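Local coordinates for protein putative oxidoreductase (Thermus thermophilus, PDB 2ISM) that is a putative oxidoreductase of the glucose/sorbosone dehydrogenase family, built as a beta-propeller of four-stranded antiparallel blades, at residues 91-96 and 107-112. Numbering follows the deposited sequence.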
loop_
_atom_site.group_PDB
_atom_site.type_symbol
_atom_site.label_atom_id
_atom_site.label_comp_id
_atom_site.label_asym_id
_atom_site.label_seq_id
_atom_site.Cartn_x
_atom_site.Cartn_y
_atom_site.Cartn_z
ATOM N N TYR B 91 -26.250 -12.446 3.718
ATOM C CA TYR B 91 -27.023 -11.253 3.422
ATOM C C TYR B 91 -26.156 -10.255 2.662
ATOM O O TYR B 91 -25.012 -9.989 3.032
ATOM C CB TYR B 91 -27.729 -10.553 4.584
ATOM C CG TYR B 91 -28.718 -11.451 5.298
ATOM C CD1 TYR B 91 -29.889 -11.869 4.664
ATOM C CD2 TYR B 91 -28.466 -11.912 6.592
ATOM C CE1 TYR B 91 -30.785 -12.727 5.300
ATOM C CE2 TYR B 91 -29.358 -12.772 7.238
ATOM C CZ TYR B 91 -30.513 -13.175 6.585
ATOM O OH TYR B 91 -31.390 -14.032 7.208
ATOM N N VAL B 92 -26.723 -9.722 1.585
ATOM C CA VAL B 92 -26.066 -8.720 0.759
ATOM C C VAL B 92 -26.979 -7.498 0.828
ATOM O O VAL B 92 -28.177 -7.590 0.541
ATOM C CB VAL B 92 -25.945 -9.173 -0.717
ATOM C CG1 VAL B 92 -25.364 -8.044 -1.563
ATOM C CG2 VAL B 92 -25.053 -10.407 -0.816
ATOM N N TYR B 93 -26.421 -6.359 1.226
ATOM C CA TYR B 93 -27.214 -5.143 1.336
ATOM C C TYR B 93 -27.072 -4.300 0.085
ATOM O O TYR B 93 -26.012 -4.267 -0.537
ATOM C CB TYR B 93 -26.786 -4.341 2.568
ATOM C CG TYR B 93 -27.153 -5.026 3.870
ATOM C CD1 TYR B 93 -28.195 -4.544 4.667
ATOM C CD2 TYR B 93 -26.478 -6.172 4.290
ATOM C CE1 TYR B 93 -28.553 -5.181 5.846
ATOM C CE2 TYR B 93 -26.830 -6.824 5.471
ATOM C CZ TYR B 93 -27.868 -6.323 6.242
ATOM O OH TYR B 93 -28.230 -6.970 7.404
ATOM N N ALA B 94 -28.154 -3.630 -0.288
ATOM C CA ALA B 94 -28.144 -2.785 -1.471
ATOM C C ALA B 94 -29.048 -1.587 -1.264
ATOM O O ALA B 94 -30.090 -1.693 -0.614
ATOM C CB ALA B 94 -28.604 -3.582 -2.687
ATOM N N TYR B 95 -28.631 -0.450 -1.816
ATOM C CA TYR B 95 -29.381 0.802 -1.740
ATOM C C TYR B 95 -29.998 0.984 -3.121
ATOM O O TYR B 95 -29.281 0.944 -4.119
ATOM C CB TYR B 95 -28.421 1.966 -1.455
ATOM C CG TYR B 95 -29.077 3.321 -1.247
ATOM C CD1 TYR B 95 -29.076 3.928 0.011
ATOM C CD2 TYR B 95 -29.662 4.013 -2.309
ATOM C CE1 TYR B 95 -29.636 5.194 0.208
ATOM C CE2 TYR B 95 -30.232 5.283 -2.124
ATOM C CZ TYR B 95 -30.212 5.866 -0.863
ATOM O OH TYR B 95 -30.752 7.116 -0.662
ATOM N N ARG B 96 -31.314 1.178 -3.193
ATOM C CA ARG B 96 -31.948 1.357 -4.497
ATOM C C ARG B 96 -33.117 2.335 -4.498
ATOM O O ARG B 96 -33.776 2.547 -3.476
ATOM C CB ARG B 96 -32.458 0.011 -5.040
ATOM C CG ARG B 96 -33.640 -0.554 -4.249
ATOM C CD ARG B 96 -34.364 -1.661 -5.005
ATOM N NE ARG B 96 -35.421 -2.260 -4.193
ATOM C CZ ARG B 96 -36.251 -3.210 -4.615
ATOM N NH1 ARG B 96 -36.158 -3.677 -5.855
ATOM N NH2 ARG B 96 -37.166 -3.706 -3.789
ATOM N N VAL B 107 -33.042 0.778 1.521
ATOM C CA VAL B 107 -31.937 -0.142 1.667
ATOM C C VAL B 107 -32.623 -1.485 1.799
ATOM O O VAL B 107 -33.503 -1.655 2.643
ATOM C CB VAL B 107 -31.118 0.111 2.945
ATOM C CG1 VAL B 107 -30.098 -1.009 3.120
ATOM C CG2 VAL B 107 -30.402 1.457 2.854
ATOM N N VAL B 108 -32.248 -2.425 0.946
ATOM C CA VAL B 108 -32.833 -3.751 0.993
ATOM C C VAL B 108 -31.733 -4.747 1.311
ATOM O O VAL B 108 -30.551 -4.405 1.324
ATOM C CB VAL B 108 -33.502 -4.134 -0.350
ATOM C CG1 VAL B 108 -34.677 -3.209 -0.622
ATOM C CG2 VAL B 108 -32.488 -4.059 -1.488
ATOM N N ARG B 109 -32.138 -5.977 1.575
ATOM C CA ARG B 109 -31.212 -7.040 1.897
ATOM C C ARG B 109 -31.594 -8.258 1.058
ATOM O O ARG B 109 -32.776 -8.576 0.938
ATOM C CB ARG B 109 -31.332 -7.360 3.391
ATOM C CG ARG B 109 -30.325 -8.337 3.916
ATOM C CD ARG B 109 -30.354 -8.384 5.438
ATOM N NE ARG B 109 -31.402 -9.239 5.989
ATOM C CZ ARG B 109 -31.490 -9.549 7.280
ATOM N NH1 ARG B 109 -30.595 -9.066 8.133
ATOM N NH2 ARG B 109 -32.455 -10.348 7.719
ATOM N N LEU B 110 -30.603 -8.920 0.467
ATOM C CA LEU B 110 -30.843 -10.117 -0.337
ATOM C C LEU B 110 -30.244 -11.322 0.381
ATOM O O LEU B 110 -29.227 -11.198 1.066
ATOM C CB LEU B 110 -30.178 -10.008 -1.715
ATOM C CG LEU B 110 -30.485 -8.844 -2.656
ATOM C CD1 LEU B 110 -29.976 -9.198 -4.047
ATOM C CD2 LEU B 110 -31.974 -8.580 -2.702
ATOM N N ARG B 111 -30.870 -12.483 0.228
ATOM C CA ARG B 111 -30.347 -13.697 0.844
ATOM C C ARG B 111 -29.385 -14.346 -0.150
ATOM O O ARG B 111 -29.738 -14.602 -1.305
ATOM C CB ARG B 111 -31.484 -14.665 1.202
ATOM C CG ARG B 111 -30.999 -16.050 1.642
ATOM C CD ARG B 111 -32.151 -16.929 2.101
ATOM N NE ARG B 111 -32.590 -16.594 3.453
ATOM C CZ ARG B 111 -31.912 -16.903 4.554
ATOM N NH1 ARG B 111 -30.763 -17.560 4.465
ATOM N NH2 ARG B 111 -32.380 -16.551 5.744
ATOM N N HIS B 112 -28.161 -14.592 0.307
ATOM C CA HIS B 112 -27.115 -15.195 -0.515
ATOM C C HIS B 112 -27.338 -16.692 -0.687
ATOM O O HIS B 112 -27.474 -17.419 0.296
ATOM C CB HIS B 112 -25.754 -14.944 0.141
ATOM C CG HIS B 112 -24.599 -15.549 -0.593
ATOM N ND1 HIS B 112 -24.186 -15.105 -1.831
ATOM C CD2 HIS B 112 -23.756 -16.553 -0.252
ATOM C CE1 HIS B 112 -23.137 -15.809 -2.220
ATOM N NE2 HIS B 112 -22.856 -16.692 -1.281
#
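The two middle strands of one propeller blade meet here as an antiparallel hairpin, with Arg109 of segment 107-112 wedged between Tyr91 and Tyr93 of 91-96. Two hydrogen-bonded pairs join the backbones, Val92 with Leu110 and Ala94 with Val108, each exchanging two N-H...O bonds; Leu110 N to Val92 O and Val108 N to Ala94 O are both 2.8 Å. Between and beyond them, Tyr93 faces Arg109 and Tyr95 faces Val107 as non-hydrogen-bonded pairs.

On the face carrying Tyr93 and Tyr95, Arg109 bridges two tyrosines, its guanidinium on Tyr91 and its CG and CD against Tyr93. The bend at chi3 (82°) brings NE over the Tyr91 ring, 3.3 Å from CD1 of Tyr91. The guanidinium lies flat on that ring, planes 14° apart, with CZ of Arg109 3.6 Å from the Tyr91 centroid and almost straight above it, a cation-pi stack. Tyr93 runs alongside in the same direction; CG of Arg109 sits over its ring face, 4.0 Å from the centroid, in a CH-pi contact. In the guanidinium plane, NH1 of Arg109 donates a nearly straight hydrogen bond of 3.2 Å to OH of Tyr93. That hydroxyl also bonds the carbonyl of Pro176, while salt bridges run from NE to Asp120 and from NH1 to Glu177; these acids would be expected to offset the positive charge of Arg109 and of nearby Arg121. Farther along the same face, CD1 of Tyr95 meets CG2 of Val107 at 4.0 Å.

The other face is mostly aliphatic. CB of Ala94 rests 4.1 Å from CG2 of Val108, and Val92 packs beside Leu110; Leu80 touches both Val92 and Ala94. Each strand lies beside the next in the chain, 77-82, 92-98, 104-112, 117-127, the up-and-down meander typical of beta-propeller blades.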